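Phosphoglycerate oxidoreductase (Rhizobium etli, PDB 4HY3) probably reduces glyoxylate or hydroxypyruvate with a nicotinamide cofactor, as an NAD-binding member of the D-2-hydroxyacid dehydrogenase family. Local coordinates at residues Ile285-Asp290 / Lys307-Ser312; Gln128-Pro133 / Asp320-Lys325. One frame throughout, in Å; residues are numbered along the deposited sequence.

Contact 1. Residues Ile285-Asp290 / Lys307-Ser312; sequences IVAASD and KGFIRS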
loop_
_atom_site.group_PDB
_atom_site.type_symbol
_atom_site.label_atom_id
_atom_site.label_comp_id
_atom_site.label_asym_id
_atom_site.label_seq_id
_atom_site.Cartn_x
_atom_site.Cartn_y
_atom_site.Cartn_z
ATOM N N ILE A 285 16.689 10.765 27.083
ATOM C CA ILE A 285 15.999 10.828 25.796
ATOM C C ILE A 285 16.454 12.041 25.004
ATOM O O ILE A 285 17.099 12.956 25.536
ATOM C CB ILE A 285 14.457 10.913 25.938
ATOM C CG1 ILE A 285 14.036 11.899 27.030
ATOM C CG2 ILE A 285 13.854 9.556 26.234
ATOM C CD1 ILE A 285 13.763 13.309 26.543
ATOM N N VAL A 286 16.084 12.035 23.726
ATOM C CA VAL A 286 16.226 13.190 22.840
ATOM C C VAL A 286 14.818 13.675 22.409
ATOM O O VAL A 286 13.871 12.885 22.385
ATOM C CB VAL A 286 17.146 12.807 21.665
ATOM C CG1 VAL A 286 16.369 12.122 20.537
ATOM C CG2 VAL A 286 17.951 14.009 21.196
ATOM N N ALA A 287 14.649 14.956 22.104
ATOM C CA ALA A 287 13.272 15.462 21.857
ATOM C C ALA A 287 13.019 16.654 20.871
ATOM O O ALA A 287 13.933 17.346 20.440
ATOM C CB ALA A 287 12.566 15.711 23.186
ATOM N N ALA A 288 11.752 16.848 20.507
ATOM C CA ALA A 288 11.309 17.999 19.710
ATOM C C ALA A 288 9.853 18.242 19.980
ATOM O O ALA A 288 9.059 17.319 19.904
ATOM C CB ALA A 288 11.492 17.753 18.229
ATOM N N SER A 289 9.507 19.479 20.295
ATOM C CA SER A 289 8.118 19.859 20.423
ATOM C C SER A 289 7.824 21.049 19.520
ATOM O O SER A 289 8.745 21.796 19.167
ATOM C CB SER A 289 7.771 20.225 21.867
ATOM O OG SER A 289 6.431 20.709 21.947
ATOM N N ASP A 290 6.539 21.207 19.178
ATOM C CA ASP A 290 6.025 22.380 18.476
ATOM C C ASP A 290 5.165 23.221 19.384
ATOM O O ASP A 290 4.760 24.317 19.029
ATOM C CB ASP A 290 5.211 21.994 17.229
ATOM C CG ASP A 290 4.946 23.193 16.315
ATOM O OD1 ASP A 290 5.911 23.826 15.800
ATOM O OD2 ASP A 290 3.764 23.522 16.135
ATOM N N LYS A 307 20.854 21.497 24.400
ATOM C CA LYS A 307 21.249 20.595 23.329
ATOM C C LYS A 307 20.318 19.382 23.336
ATOM O O LYS A 307 19.900 18.914 24.403
ATOM C CB LYS A 307 22.725 20.155 23.445
ATOM C CG LYS A 307 22.986 18.878 24.247
ATOM C CD LYS A 307 22.761 19.084 25.753
ATOM C CE LYS A 307 22.634 17.768 26.524
ATOM N NZ LYS A 307 23.908 16.993 26.519
ATOM N N GLY A 308 19.987 18.889 22.143
ATOM C CA GLY A 308 19.276 17.613 21.999
ATOM C C GLY A 308 17.767 17.760 21.920
ATOM O O GLY A 308 17.039 16.763 21.888
ATOM N N PHE A 309 17.311 19.011 21.891
ATOM C CA PHE A 309 15.897 19.344 21.830
ATOM C C PHE A 309 15.636 20.221 20.594
ATOM O O PHE A 309 16.048 21.388 20.577
ATOM C CB PHE A 309 15.487 20.079 23.115
ATOM C CG PHE A 309 14.005 20.297 23.254
ATOM C CD1 PHE A 309 13.243 19.461 24.064
ATOM C CD2 PHE A 309 13.364 21.345 22.579
ATOM C CE1 PHE A 309 11.876 19.658 24.191
ATOM C CE2 PHE A 309 11.991 21.535 22.701
ATOM C CZ PHE A 309 11.248 20.688 23.505
ATOM N N ILE A 310 14.966 19.664 19.576
ATOM C CA ILE A 310 14.543 20.432 18.379
ATOM C C ILE A 310 13.311 21.313 18.608
ATOM O O ILE A 310 12.253 20.801 18.980
ATOM C CB ILE A 310 14.270 19.524 17.165
ATOM C CG1 ILE A 310 15.575 18.976 16.606
ATOM C CG2 ILE A 310 13.558 20.292 16.061
ATOM C CD1 ILE A 310 15.385 17.777 15.700
ATOM N N ARG A 311 13.455 22.619 18.334
ATOM C CA ARG A 311 12.420 23.647 18.602
ATOM C C ARG A 311 11.633 24.124 17.360
ATOM O O ARG A 311 12.193 24.226 16.250
ATOM C CB ARG A 311 13.039 24.867 19.302
ATOM C CG ARG A 311 13.333 24.686 20.785
ATOM C CD ARG A 311 14.617 25.412 21.199
ATOM N NE ARG A 311 15.768 24.973 20.405
ATOM C CZ ARG A 311 16.769 24.224 20.853
ATOM N NH1 ARG A 311 16.811 23.820 22.121
ATOM N NH2 ARG A 311 17.740 23.884 20.015
ATOM N N SER A 312 10.352 24.445 17.579
ATOM C CA SER A 312 9.410 24.809 16.524
ATOM C C SER A 312 8.288 25.691 17.108
ATOM O O SER A 312 7.490 25.224 17.930
ATOM C CB SER A 312 8.826 23.530 15.905
ATOM O OG SER A 312 8.533 23.697 14.535
#
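Ala287 and Ile310 lie on neighbouring parallel strands, 286-289 and 309-311, the last two in the sheet order of the Rossmann-type nucleotide-binding domain; 309-311 is the outermost within the chain. Their axes run 14° apart and approach to 4.4 Å. Ala287 is held through both its backbone N and its backbone O, which belong to successive peptide groups: N gives a nearly straight bond to Gly308 O (3.0 Å), and O takes Ile310 N at 2.7 Å, in the carbonyl plane. Further on, the bond from Ser289 N to Ile310 O is weak. Gly308 has a positive phi of 93°, where a side chain would jam against the preceding carbonyl.

On one face of the sheet the Phe309 ring, its CG swung anti to the backbone N (chi1 -172°), reaches across to the neighbouring strand: CD1 lies 3.9 Å from Ala287 CB, and CZ the same distance from Ser289 CB. Leu276 of helix 273-281 also packs on this ring. With an alanine at Phe309, the methyl of Ala287 and CB of Ser289 would probably lose their shared apolar partner. The other face carries Ala288 CB against Ile310 CB (3.5 Å), covered by helix 131-147 through Phe141 and Leu145. Beyond the strands, Asp290 accepts bonds from Arg315 N and Ala316 N, while Ser312 OG makes a weak hydrogen bond to Asp290 OD1 at 2.9 Å.

Contact 2. Residues Gln128-Pro133 / Asp320-Lys325; sequences QVFAEP and DSAFKK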
loop_
_atom_site.group_PDB
_atom_site.type_symbol
_atom_site.label_atom_id
_atom_site.label_comp_id
_atom_site.label_asym_id
_atom_site.label_seq_id
_atom_site.Cartn_x
_atom_site.Cartn_y
_atom_site.Cartn_z
ATOM N N GLN A 128 -9.728 18.864 10.551
ATOM C CA GLN A 128 -8.844 17.819 10.062
ATOM C C GLN A 128 -7.889 18.294 8.977
ATOM O O GLN A 128 -6.951 17.581 8.625
ATOM C CB GLN A 128 -9.584 16.556 9.677
ATOM C CG GLN A 128 -10.326 16.667 8.386
ATOM C CD GLN A 128 -10.492 15.313 7.771
ATOM O OE1 GLN A 128 -9.714 14.393 8.054
ATOM N NE2 GLN A 128 -11.509 15.173 6.925
ATOM N N VAL A 129 -8.113 19.504 8.469
ATOM C CA VAL A 129 -7.156 20.118 7.554
ATOM C C VAL A 129 -5.765 20.263 8.166
ATOM O O VAL A 129 -4.785 20.345 7.459
ATOM C CB VAL A 129 -7.618 21.491 7.014
ATOM C CG1 VAL A 129 -8.963 21.371 6.312
ATOM C CG2 VAL A 129 -7.627 22.564 8.107
ATOM N N PHE A 130 -5.676 20.291 9.483
ATOM C CA PHE A 130 -4.396 20.534 10.108
ATOM C C PHE A 130 -3.618 19.267 10.342
ATOM O O PHE A 130 -2.514 19.342 10.875
ATOM C CB PHE A 130 -4.593 21.229 11.432
ATOM C CG PHE A 130 -5.123 22.625 11.309
ATOM C CD1 PHE A 130 -4.442 23.585 10.555
ATOM C CD2 PHE A 130 -6.285 22.991 11.961
ATOM C CE1 PHE A 130 -4.924 24.865 10.434
ATOM C CE2 PHE A 130 -6.763 24.280 11.866
ATOM C CZ PHE A 130 -6.077 25.218 11.096
ATOM N N ALA A 131 -4.185 18.112 9.962
ATOM C CA ALA A 131 -3.541 16.835 10.184
ATOM C C ALA A 131 -2.318 16.684 9.308
ATOM O O ALA A 131 -1.213 16.516 9.819
ATOM C CB ALA A 131 -4.502 15.692 9.943
ATOM N N GLU A 132 -2.494 16.740 7.996
ATOM C CA GLU A 132 -1.405 16.440 7.069
ATOM C C GLU A 132 -0.220 17.379 7.351
ATOM O O GLU A 132 0.915 16.903 7.534
ATOM C CB GLU A 132 -1.889 16.527 5.616
ATOM C CG GLU A 132 -0.912 16.045 4.577
ATOM C CD GLU A 132 -0.452 14.624 4.844
ATOM O OE1 GLU A 132 -1.314 13.715 4.916
ATOM O OE2 GLU A 132 0.773 14.401 4.980
ATOM N N PRO A 133 -0.477 18.712 7.408
ATOM C CA PRO A 133 0.589 19.618 7.842
ATOM C C PRO A 133 1.335 19.090 9.094
ATOM O O PRO A 133 2.544 18.949 9.062
ATOM C CB PRO A 133 -0.163 20.921 8.150
ATOM C CG PRO A 133 -1.331 20.897 7.218
ATOM C CD PRO A 133 -1.703 19.452 7.034
ATOM N N ASP A 320 -0.895 27.939 4.491
ATOM C CA ASP A 320 -1.952 28.452 3.624
ATOM C C ASP A 320 -2.776 27.300 3.048
ATOM O O ASP A 320 -4.005 27.297 3.174
ATOM C CB ASP A 320 -1.458 29.368 2.493
ATOM C CG ASP A 320 -2.639 29.900 1.621
ATOM O OD1 ASP A 320 -3.616 30.520 2.156
ATOM O OD2 ASP A 320 -2.620 29.653 0.394
ATOM N N SER A 321 -2.109 26.307 2.465
ATOM C CA SER A 321 -2.812 25.234 1.803
ATOM C C SER A 321 -3.749 24.447 2.748
ATOM O O SER A 321 -4.705 23.802 2.297
ATOM C CB SER A 321 -1.828 24.306 1.117
ATOM O OG SER A 321 -1.119 23.566 2.068
ATOM N N ALA A 322 -3.483 24.511 4.053
ATOM C CA ALA A 322 -4.350 23.875 5.026
ATOM C C ALA A 322 -5.635 24.640 5.085
ATOM O O ALA A 322 -6.732 24.054 5.085
ATOM C CB ALA A 322 -3.702 23.856 6.390
ATOM N N PHE A 323 -5.501 25.958 5.130
ATOM C CA PHE A 323 -6.646 26.832 5.130
ATOM C C PHE A 323 -7.420 26.786 3.831
ATOM O O PHE A 323 -8.628 26.805 3.857
ATOM C CB PHE A 323 -6.189 28.235 5.411
ATOM C CG PHE A 323 -5.705 28.426 6.804
ATOM C CD1 PHE A 323 -6.578 28.325 7.878
ATOM C CD2 PHE A 323 -4.376 28.747 7.052
ATOM C CE1 PHE A 323 -6.130 28.525 9.180
ATOM C CE2 PHE A 323 -3.923 28.946 8.359
ATOM C CZ PHE A 323 -4.800 28.816 9.419
ATOM N N LYS A 324 -6.742 26.692 2.694
ATOM C CA LYS A 324 -7.474 26.607 1.426
ATOM C C LYS A 324 -8.274 25.328 1.346
ATOM O O LYS A 324 -9.256 25.253 0.610
ATOM C CB LYS A 324 -6.574 26.689 0.197
ATOM C CG LYS A 324 -5.743 27.944 0.076
ATOM C CD LYS A 324 -6.624 29.172 0.111
ATOM C CE LYS A 324 -5.848 30.387 -0.320
ATOM N NZ LYS A 324 -6.222 31.430 0.663
ATOM N N LYS A 325 -7.850 24.314 2.087
ATOM C CA LYS A 325 -8.583 23.054 2.088
ATOM C C LYS A 325 -9.913 23.209 2.826
ATOM O O LYS A 325 -10.876 22.529 2.530
ATOM C CB LYS A 325 -7.742 21.906 2.666
ATOM C CG LYS A 325 -7.268 20.880 1.651
ATOM C CD LYS A 325 -6.949 19.540 2.327
ATOM C CE LYS A 325 -5.549 19.509 3.001
ATOM N NZ LYS A 325 -5.418 18.770 4.307
#
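Phe130 and Phe323 meet in an offset edge-to-face pair: the edge of Phe130 is directed at the face of Phe323, with ring planes at 85° and centroids 5.6 Å apart. The nearest atoms are Phe130 CZ and Phe323 CE1, 3.8 Å apart. Both residues start away from the opposite segment, yet each has CG anti to its carbonyl carbon (chi1 -67° and -69°), and the rings come back together at their far ends. Next to this pair, the packing centres on Ala322. Its CB lies 3.9 Å from Pro133 CG and 4.2 Å from Phe130 CD1, while Val129 lays its branched carbon over the backbone, CB 3.3 Å from Ala322 O. The two methyls of Val129 have different partners: CG1 touches Lys325 CB at 3.9 Å, and CG2 sits over the centre of the Phe130 ring, supporting one face of it. The Lys325 chain slides past Val129 in the opposite direction and bends near its end, bringing NZ within 3.6 Å of Val129 O. No hydrogen bond joins the segments; the contact is carried mostly by apolar packing.

In the next shell, Lys324 NZ bridges to Asp320 OD1 one turn back along its helix and also bonds Leu42 O, tying the helix to the region of helix 40-43. Glu132 starts toward the 320-325 segment, but its carboxylate turns off to a salt bridge with Arg193 of helix 186-195. Leu173 of the second subunit packs on Glu132, Pro133 and Ser321. The contact thus joins a 3-10 turn and the start of helix 131-147, which follow strand 122-125, to the first turns of helix 320-338, with helix 186-195 alongside the 128-133 segment.

Overall arrangement
Contact 1 is nested along the chain inside the loop closed by contact 2. Their centres are 24 Å apart and their nearest atoms about 9 Å, so they do not touch; the chain links them directly, since strand 309-311 is followed by helix 320-338. Helix 131-147 connects them in space: its start belongs to contact 2, and farther along it packs on the strands of contact 1. Contact 1 lies within the parallel nucleotide-binding sheet, at the end away from strand 178-182, whose following Gly183, Gly185 and Gly188 fit a Rossmann-type dinucleotide-binding loop. Contact 2 lies nearer the chain centre. The second subunit reaches both, through Asp153 and Leu173 respectively.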